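Transcriptional regulator (Methanobacterium thermoautotrophicum, PDB 3BPV) represses transcription as a MarR-family regulator, probably binding DNA through its winged-helix motifs. Local coordinates at the interface of chains A and B. Numbering follows the deposited sequence. Chains: chain A/B, Transcriptional regulator.

Contact 1: the interface of chains A and B. Residues chain A 107, 110-111, 113-114; chain B 133, 136-137.
This is a two-fold symmetric interface between two copies of a MarR-family winged-helix regulator, and this patch ties the C-terminal end of chain B to the end of helix 97-111 and the loop after it in chain A. MarR proteins work as dimers held together by their terminal helices. B:Met137 lies just past helix 117-136. Its chain bends at the last torsion (chi3 67°), which turns the methyl CE back against helix 97-111. CE packs tightly on CB of A:Leu110, 3.4 Å away, and touches CD1 of the A:Trp107 indole at 3.6 Å. The sulfur SD sits near the backbone of A:Leu111. Beside this apolar plug, A:Arg113 NH2 forms a salt bridge with B:Glu133 OE2 at 2.9 Å. The N-H does not point at the oxygen, so the pairing is probably mainly electrostatic. The A:Arg113 guanidinium is held by NE, which donates to A:Leu110 O at 2.9 Å, in the carbonyl plane on a lone pair. A:Leu110 CD2 covers one of its faces. Within chain B, B:Arg136 NH2 donates to B:Glu133 OE1 at 3.0 Å, from above the carboxylate plane. The same NH2 makes a long salt bridge to A:Asp114 OD1 at 3.9 Å. Water 1 links B:Glu133 OE1 to A:Leu111 O and A:Asp114 N.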
loop_
_atom_site.group_PDB
_atom_site.type_symbol
_atom_site.label_atom_id
_atom_site.label_comp_id
_atom_site.label_asym_id
_atom_site.label_seq_id
_atom_site.Cartn_x
_atom_site.Cartn_y
_atom_site.Cartn_z
ATOM N N TRP A 107 -10.544 -2.592 -13.519
ATOM C CA TRP A 107 -10.209 -3.340 -12.313
ATOM C C TRP A 107 -11.425 -3.398 -11.389
ATOM O O TRP A 107 -11.773 -4.456 -10.867
ATOM C CB TRP A 107 -9.031 -2.683 -11.587
ATOM C CG TRP A 107 -8.718 -3.332 -10.281
ATOM C CD1 TRP A 107 -8.146 -4.556 -10.087
ATOM C CD2 TRP A 107 -9.020 -2.814 -8.980
ATOM N NE1 TRP A 107 -8.075 -4.833 -8.741
ATOM C CE2 TRP A 107 -8.605 -3.782 -8.040
ATOM C CE3 TRP A 107 -9.606 -1.628 -8.517
ATOM C CZ2 TRP A 107 -8.756 -3.600 -6.662
ATOM C CZ3 TRP A 107 -9.758 -1.448 -7.145
ATOM C CH2 TRP A 107 -9.334 -2.430 -6.235
ATOM N N LEU A 110 -14.133 -5.794 -12.634
ATOM C CA LEU A 110 -13.758 -7.182 -12.395
ATOM C C LEU A 110 -13.934 -7.543 -10.920
ATOM O O LEU A 110 -14.461 -8.601 -10.585
ATOM C CB LEU A 110 -12.303 -7.417 -12.811
ATOM C CG LEU A 110 -11.998 -7.473 -14.313
ATOM C CD1 LEU A 110 -10.505 -7.328 -14.529
ATOM C CD2 LEU A 110 -12.497 -8.782 -14.901
ATOM N N LEU A 111 -13.485 -6.655 -10.043
ATOM C CA LEU A 111 -13.582 -6.886 -8.608
ATOM C C LEU A 111 -15.030 -7.034 -8.134
ATOM O O LEU A 111 -15.333 -7.869 -7.283
ATOM C CB LEU A 111 -12.925 -5.727 -7.857
ATOM C CG LEU A 111 -12.580 -6.008 -6.390
ATOM C CD1 LEU A 111 -11.330 -6.868 -6.331
ATOM C CD2 LEU A 111 -12.358 -4.714 -5.638
ATOM N N ARG A 113 -17.697 -8.010 -9.937
ATOM C CA ARG A 113 -18.537 -8.879 -10.764
ATOM C C ARG A 113 -19.666 -9.602 -10.035
ATOM O O ARG A 113 -20.782 -9.702 -10.558
ATOM C CB ARG A 113 -17.672 -9.904 -11.507
ATOM C CG ARG A 113 -17.090 -9.374 -12.806
ATOM C CD ARG A 113 -16.154 -10.384 -13.445
ATOM N NE ARG A 113 -14.939 -10.557 -12.656
ATOM C CZ ARG A 113 -13.922 -11.330 -13.013
ATOM N NH1 ARG A 113 -13.973 -12.007 -14.153
ATOM N NH2 ARG A 113 -12.856 -11.431 -12.231
ATOM N N ASP A 114 -19.394 -10.102 -8.833
ATOM C CA ASP A 114 -20.407 -10.832 -8.079
ATOM C C ASP A 114 -21.187 -9.958 -7.098
ATOM O O ASP A 114 -21.836 -10.461 -6.182
ATOM C CB ASP A 114 -19.756 -11.996 -7.335
ATOM C CG ASP A 114 -19.227 -13.064 -8.273
ATOM O OD1 ASP A 114 -18.464 -13.933 -7.809
ATOM O OD2 ASP A 114 -19.581 -13.038 -9.472
ATOM N N GLU B 133 -12.398 -12.333 -4.515
ATOM C CA GLU B 133 -12.356 -12.069 -5.950
ATOM C C GLU B 133 -10.944 -11.624 -6.334
ATOM O O GLU B 133 -10.416 -12.012 -7.375
ATOM C CB GLU B 133 -13.347 -10.963 -6.315
ATOM C CG GLU B 133 -13.396 -10.644 -7.805
ATOM C CD GLU B 133 -14.072 -11.732 -8.617
ATOM O OE1 GLU B 133 -15.274 -11.976 -8.391
ATOM O OE2 GLU B 133 -13.404 -12.339 -9.481
ATOM N N ARG B 136 -8.724 -14.491 -6.863
ATOM C CA ARG B 136 -9.035 -15.167 -8.119
ATOM C C ARG B 136 -8.512 -14.378 -9.314
ATOM O O ARG B 136 -8.077 -14.960 -10.308
ATOM C CB ARG B 136 -10.547 -15.368 -8.267
ATOM C CG ARG B 136 -11.150 -16.388 -7.316
ATOM C CD ARG B 136 -12.577 -16.729 -7.723
ATOM N NE ARG B 136 -13.493 -15.602 -7.563
ATOM C CZ ARG B 136 -13.994 -15.203 -6.397
ATOM N NH1 ARG B 136 -13.671 -15.840 -5.280
ATOM N NH2 ARG B 136 -14.819 -14.166 -6.347
ATOM N N MET B 137 -8.565 -13.054 -9.217
ATOM C CA MET B 137 -8.089 -12.189 -10.292
ATOM C C MET B 137 -6.576 -12.284 -10.454
ATOM O O MET B 137 -6.055 -12.175 -11.566
ATOM C CB MET B 137 -8.484 -10.736 -10.018
ATOM C CG MET B 137 -9.968 -10.451 -10.185
ATOM S SD MET B 137 -10.413 -8.786 -9.649
ATOM C CE MET B 137 -9.559 -7.794 -10.873
HETATM O O HOH W 1 -16.992 -10.049 -7.143
#

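Contact 2: the interface of chains A and B. Residues chain A 4, 7-8, 11; chain B 11, 14, 29, 33.
Helix 3-21 of chain A meets helix 3-21 of chain B and the start of helix 29-40 of chain B. A:Lys4 carries the contact. Its CG is anti to the backbone N (chi1 -177°), and the chain bends at chi2 (-92°) before running out straight. It crosses the B:His14 ring at about a right angle. CG stands over the centre of one ring face, 3.4 Å from the centroid, as a CH-pi contact. The tip then reaches B:Asp29 end to end. NZ donates to OD1 of the B:Asp29 carboxylate at 3.2 Å, on the syn lone pair, and this is also a salt bridge. Water 2 lies 2.7 Å from A:Lys4 NZ and joins it to both OD1 and the backbone O of B:Asp29. The second carboxylate oxygen, B:Asp29 OD2, accepts from B:His14 ND1 at 2.5 Å. The bond is short and somewhat bent (141° at H); it lies near the imidazole plane but comes from above the carboxylate plane. It fixes the ring's rotation, so its face is presented to the lysine. The carboxylate may favour a protonated imidazole, while the lysine charge would oppose it. B:Leu11 CD2 packs against A:Lys4 CG at 3.7 Å. The site joins the N-terminal helices of the two subunits and anchors each to the partner's helix 29-40.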
loop_
_atom_site.group_PDB
_atom_site.type_symbol
_atom_site.label_atom_id
_atom_site.label_comp_id
_atom_site.label_asym_id
_atom_site.label_seq_id
_atom_site.Cartn_x
_atom_site.Cartn_y
_atom_site.Cartn_z
ATOM N N LYS A 4 -7.232 -4.373 7.847
ATOM C CA LYS A 4 -6.177 -3.910 6.964
ATOM C C LYS A 4 -5.671 -5.034 6.068
ATOM O O LYS A 4 -5.309 -4.794 4.918
ATOM C CB LYS A 4 -5.036 -3.292 7.782
ATOM C CG LYS A 4 -3.905 -2.698 6.953
ATOM C CD LYS A 4 -2.815 -3.714 6.715
ATOM C CE LYS A 4 -1.698 -3.115 5.884
ATOM N NZ LYS A 4 -0.581 -4.081 5.703
ATOM N N LEU A 7 -8.047 -5.375 3.145
ATOM C CA LEU A 7 -7.864 -4.254 2.228
ATOM C C LEU A 7 -6.578 -4.433 1.433
ATOM O O LEU A 7 -6.510 -4.087 0.248
ATOM C CB LEU A 7 -7.829 -2.927 2.996
ATOM C CG LEU A 7 -9.105 -2.562 3.770
ATOM C CD1 LEU A 7 -8.942 -1.171 4.378
ATOM C CD2 LEU A 7 -10.316 -2.611 2.851
ATOM N N SER A 8 -5.559 -4.988 2.076
ATOM C CA SER A 8 -4.283 -5.211 1.412
ATOM C C SER A 8 -4.374 -6.300 0.348
ATOM O O SER A 8 -3.701 -6.227 -0.681
ATOM C CB SER A 8 -3.217 -5.553 2.450
ATOM O OG SER A 8 -2.878 -4.389 3.188
ATOM N N LEU A 11 -5.903 -4.526 -2.515
ATOM C CA LEU A 11 -4.935 -3.624 -3.134
ATOM C C LEU A 11 -3.821 -4.372 -3.870
ATOM O O LEU A 11 -3.235 -3.848 -4.815
ATOM C CB LEU A 11 -4.345 -2.676 -2.076
ATOM C CG LEU A 11 -5.338 -1.630 -1.555
ATOM C CD1 LEU A 11 -4.791 -0.945 -0.306
ATOM C CD2 LEU A 11 -5.622 -0.614 -2.645
ATOM N N LEU B 11 -5.866 3.240 4.092
ATOM C CA LEU B 11 -4.602 2.582 4.412
ATOM C C LEU B 11 -3.520 3.570 4.853
ATOM O O LEU B 11 -2.610 3.210 5.599
ATOM C CB LEU B 11 -4.120 1.751 3.210
ATOM C CG LEU B 11 -4.969 0.504 2.936
ATOM C CD1 LEU B 11 -4.633 -0.085 1.569
ATOM C CD2 LEU B 11 -4.738 -0.517 4.033
ATOM N N HIS B 14 -3.768 4.005 8.452
ATOM C CA HIS B 14 -3.235 2.827 9.122
ATOM C C HIS B 14 -1.722 2.948 9.220
ATOM O O HIS B 14 -1.131 2.652 10.258
ATOM C CB HIS B 14 -3.633 1.564 8.346
ATOM C CG HIS B 14 -3.070 0.298 8.911
ATOM N ND1 HIS B 14 -1.815 -0.166 8.587
ATOM C CD2 HIS B 14 -3.592 -0.603 9.777
ATOM C CE1 HIS B 14 -1.587 -1.299 9.228
ATOM N NE2 HIS B 14 -2.649 -1.585 9.957
ATOM N N ASP B 29 4.337 0.109 8.805
ATOM C CA ASP B 29 3.320 -0.723 8.187
ATOM C C ASP B 29 3.953 -1.813 7.320
ATOM O O ASP B 29 3.576 -2.979 7.404
ATOM C CB ASP B 29 2.412 0.166 7.335
ATOM C CG ASP B 29 1.214 -0.561 6.797
ATOM O OD1 ASP B 29 1.386 -1.628 6.174
ATOM O OD2 ASP B 29 0.093 -0.048 6.988
ATOM N N ALA B 33 3.598 -5.899 7.919
ATOM C CA ALA B 33 3.028 -6.787 6.913
ATOM C C ALA B 33 3.955 -7.966 6.666
ATOM O O ALA B 33 3.503 -9.112 6.623
ATOM C CB ALA B 33 2.790 -6.023 5.614
HETATM O O HOH W 2 0.743 -3.577 7.950
#

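Contact 3: the interface of chains A and B. Residues chain A 101, 104, 107-108, 112, 124; chain B 1-4, 6.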
loop_
_atom_site.group_PDB
_atom_site.type_symbol
_atom_site.label_atom_id
_atom_site.label_comp_id
_atom_site.label_asym_id
_atom_site.label_seq_id
_atom_site.Cartn_x
_atom_site.Cartn_y
_atom_site.Cartn_z
ATOM N N LEU A 101 -7.219 5.908 -15.831
ATOM C CA LEU A 101 -8.571 5.868 -15.291
ATOM C C LEU A 101 -9.391 4.739 -15.907
ATOM O O LEU A 101 -10.247 4.164 -15.243
ATOM C CB LEU A 101 -9.273 7.218 -15.495
ATOM C CG LEU A 101 -8.679 8.378 -14.685
ATOM C CD1 LEU A 101 -9.445 9.658 -14.972
ATOM C CD2 LEU A 101 -8.735 8.056 -13.198
ATOM N N GLU A 104 -8.395 1.670 -14.136
ATOM C CA GLU A 104 -8.993 1.654 -12.799
ATOM C C GLU A 104 -10.426 1.147 -12.884
ATOM O O GLU A 104 -10.859 0.333 -12.069
ATOM C CB GLU A 104 -9.002 3.053 -12.172
ATOM C CG GLU A 104 -7.655 3.579 -11.688
ATOM C CD GLU A 104 -7.030 2.710 -10.605
ATOM O OE1 GLU A 104 -7.768 1.979 -9.911
ATOM O OE2 GLU A 104 -5.795 2.773 -10.443
ATOM N N TRP A 107 -10.544 -2.592 -13.519
ATOM C CA TRP A 107 -10.209 -3.340 -12.313
ATOM C C TRP A 107 -11.425 -3.398 -11.389
ATOM O O TRP A 107 -11.773 -4.456 -10.867
ATOM C CB TRP A 107 -9.031 -2.683 -11.587
ATOM C CG TRP A 107 -8.718 -3.332 -10.281
ATOM C CD1 TRP A 107 -8.146 -4.556 -10.087
ATOM C CD2 TRP A 107 -9.020 -2.814 -8.980
ATOM N NE1 TRP A 107 -8.075 -4.833 -8.741
ATOM C CE2 TRP A 107 -8.605 -3.782 -8.040
ATOM C CE3 TRP A 107 -9.606 -1.628 -8.517
ATOM C CZ2 TRP A 107 -8.756 -3.600 -6.662
ATOM C CZ3 TRP A 107 -9.758 -1.448 -7.145
ATOM C CH2 TRP A 107 -9.334 -2.430 -6.235
ATOM N N GLU A 108 -12.076 -2.257 -11.202
ATOM C CA GLU A 108 -13.254 -2.200 -10.344
ATOM C C GLU A 108 -14.370 -3.098 -10.863
ATOM O O GLU A 108 -15.013 -3.810 -10.088
ATOM C CB GLU A 108 -13.756 -0.757 -10.221
ATOM C CG GLU A 108 -12.897 0.099 -9.307
ATOM C CD GLU A 108 -13.425 1.511 -9.133
ATOM O OE1 GLU A 108 -14.642 1.669 -8.891
ATOM O OE2 GLU A 108 -12.613 2.457 -9.222
ATOM N N PHE A 112 -15.915 -6.216 -8.694
ATOM C CA PHE A 112 -17.328 -6.210 -8.319
ATOM C C PHE A 112 -18.251 -7.110 -9.137
ATOM O O PHE A 112 -19.467 -6.986 -9.030
ATOM C CB PHE A 112 -17.887 -4.783 -8.414
ATOM C CG PHE A 112 -17.463 -3.869 -7.294
ATOM C CD1 PHE A 112 -17.830 -4.135 -5.981
ATOM C CD2 PHE A 112 -16.735 -2.708 -7.568
ATOM C CE1 PHE A 112 -17.481 -3.251 -4.949
ATOM C CE2 PHE A 112 -16.383 -1.820 -6.549
ATOM C CZ PHE A 112 -16.759 -2.094 -5.237
ATOM N N ARG A 124 -19.092 1.573 -1.725
ATOM C CA ARG A 124 -18.441 2.838 -2.039
ATOM C C ARG A 124 -18.788 3.913 -1.010
ATOM O O ARG A 124 -17.916 4.670 -0.572
ATOM C CB ARG A 124 -18.850 3.313 -3.437
ATOM C CG ARG A 124 -18.212 4.627 -3.835
ATOM C CD ARG A 124 -16.750 4.455 -4.208
ATOM N NE ARG A 124 -16.550 4.545 -5.653
ATOM C CZ ARG A 124 -16.852 5.614 -6.383
ATOM N NH1 ARG A 124 -17.369 6.690 -5.804
ATOM N NH2 ARG A 124 -16.645 5.608 -7.692
ATOM N N ILE B 1 -12.998 10.175 -7.229
ATOM C CA ILE B 1 -11.894 9.317 -6.713
ATOM C C ILE B 1 -12.154 7.838 -6.988
ATOM O O ILE B 1 -13.203 7.305 -6.622
ATOM C CB ILE B 1 -11.718 9.498 -5.189
ATOM C CG1 ILE B 1 -11.431 10.967 -4.863
ATOM C CG2 ILE B 1 -10.583 8.618 -4.686
ATOM C CD1 ILE B 1 -11.366 11.262 -3.380
ATOM N N PRO B 2 -11.200 7.155 -7.643
ATOM C CA PRO B 2 -11.353 5.728 -7.947
ATOM C C PRO B 2 -11.426 4.958 -6.629
ATOM O O PRO B 2 -10.928 5.427 -5.606
ATOM C CB PRO B 2 -10.080 5.400 -8.729
ATOM C CG PRO B 2 -9.705 6.726 -9.348
ATOM C CD PRO B 2 -9.949 7.679 -8.213
ATOM N N LEU B 3 -12.041 3.783 -6.651
ATOM C CA LEU B 3 -12.156 2.981 -5.439
ATOM C C LEU B 3 -10.800 2.810 -4.772
ATOM O O LEU B 3 -10.672 2.942 -3.552
ATOM C CB LEU B 3 -12.729 1.598 -5.754
ATOM C CG LEU B 3 -12.797 0.654 -4.542
ATOM C CD1 LEU B 3 -13.831 1.172 -3.547
ATOM C CD2 LEU B 3 -13.154 -0.748 -4.998
ATOM N N LYS B 4 -9.782 2.515 -5.568
ATOM C CA LYS B 4 -8.460 2.311 -5.003
ATOM C C LYS B 4 -7.989 3.542 -4.238
ATOM O O LYS B 4 -7.298 3.417 -3.228
ATOM C CB LYS B 4 -7.467 1.927 -6.106
ATOM C CG LYS B 4 -6.060 1.610 -5.618
ATOM C CD LYS B 4 -5.187 2.840 -5.642
ATOM C CE LYS B 4 -3.791 2.516 -5.148
ATOM N NZ LYS B 4 -2.897 3.702 -5.237
ATOM N N LEU B 6 -9.846 5.628 -2.517
ATOM C CA LEU B 6 -10.504 5.645 -1.216
ATOM C C LEU B 6 -9.824 4.654 -0.282
ATOM O O LEU B 6 -9.563 4.971 0.884
ATOM C CB LEU B 6 -11.985 5.284 -1.348
ATOM C CG LEU B 6 -12.848 6.308 -2.075
ATOM C CD1 LEU B 6 -14.252 5.740 -2.200
ATOM C CD2 LEU B 6 -12.854 7.641 -1.320
HETATM O O HOH W 3 -9.995 1.874 -8.379
#
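The backbone amide at the start of helix 3-21 of chain B is caught by a carboxylate of chain A. B:Leu3 N donates to A:Glu108 OE2 at 2.9 Å, nearly straight (161° at H) and from above the carboxylate plane. The B:Leu3 side chain crosses A:Glu108 obliquely, with its CB 3.5 Å from the carboxylate carbon CD. Its CG is anti to the backbone N (chi1 176°). This sends CD2 toward A:Phe112, tip to tip, 3.7 Å from CE2 at the ring's rim. The far end of the A:Trp107 indole, CZ3, flanks the same methyl at 4.1 Å. Farther along, A:Arg124 CD meets B:Leu6 CD1 at 3.5 Å, and B:Ile1 O stands over the centre of one face of the A:Arg124 guanidinium. Water 3 extends the polar grip. It lies 2.8 Å from A:Glu108 OE2 and 2.7 Å from A:Glu104 OE1, and it also pairs with B:Lys4 N. A:Glu108 runs out straight beyond CG and meets the first turn directly, while A:Glu104, bent at chi2 (-61°), reaches it through water 3. The charge of A:Glu108 mainly, with A:Glu104 behind the water, would probably suit the helix's positive end. An alanine at A:Glu108 would probably weaken the hold on this helix start, through loss of the bond to B:Leu3 N and one anchor of water 3. The site caps the N-terminal helix of one subunit with the C-terminal helices of the other.

Contact 1 and contact 3 lie close, with C-alpha centres about 12 Å apart, and share A:Trp107, whose indole touches chain B in both. The C-alpha centre of contact 2 is about 19 Å from that of contact 1 and about 16 Å from that of contact 3. Helix 97-111 of chain A serves contacts 1 and 3. Helix 3-21 of chain B serves contacts 2 and 3, and helix 117-136 contributes from chain B in contact 1 and from chain A in contact 3. Two-fold symmetry repeats every contact with the chains exchanged. The terminal helices thus appear to form one extended dimer interface, which probably sets the spacing of the winged-helix motifs.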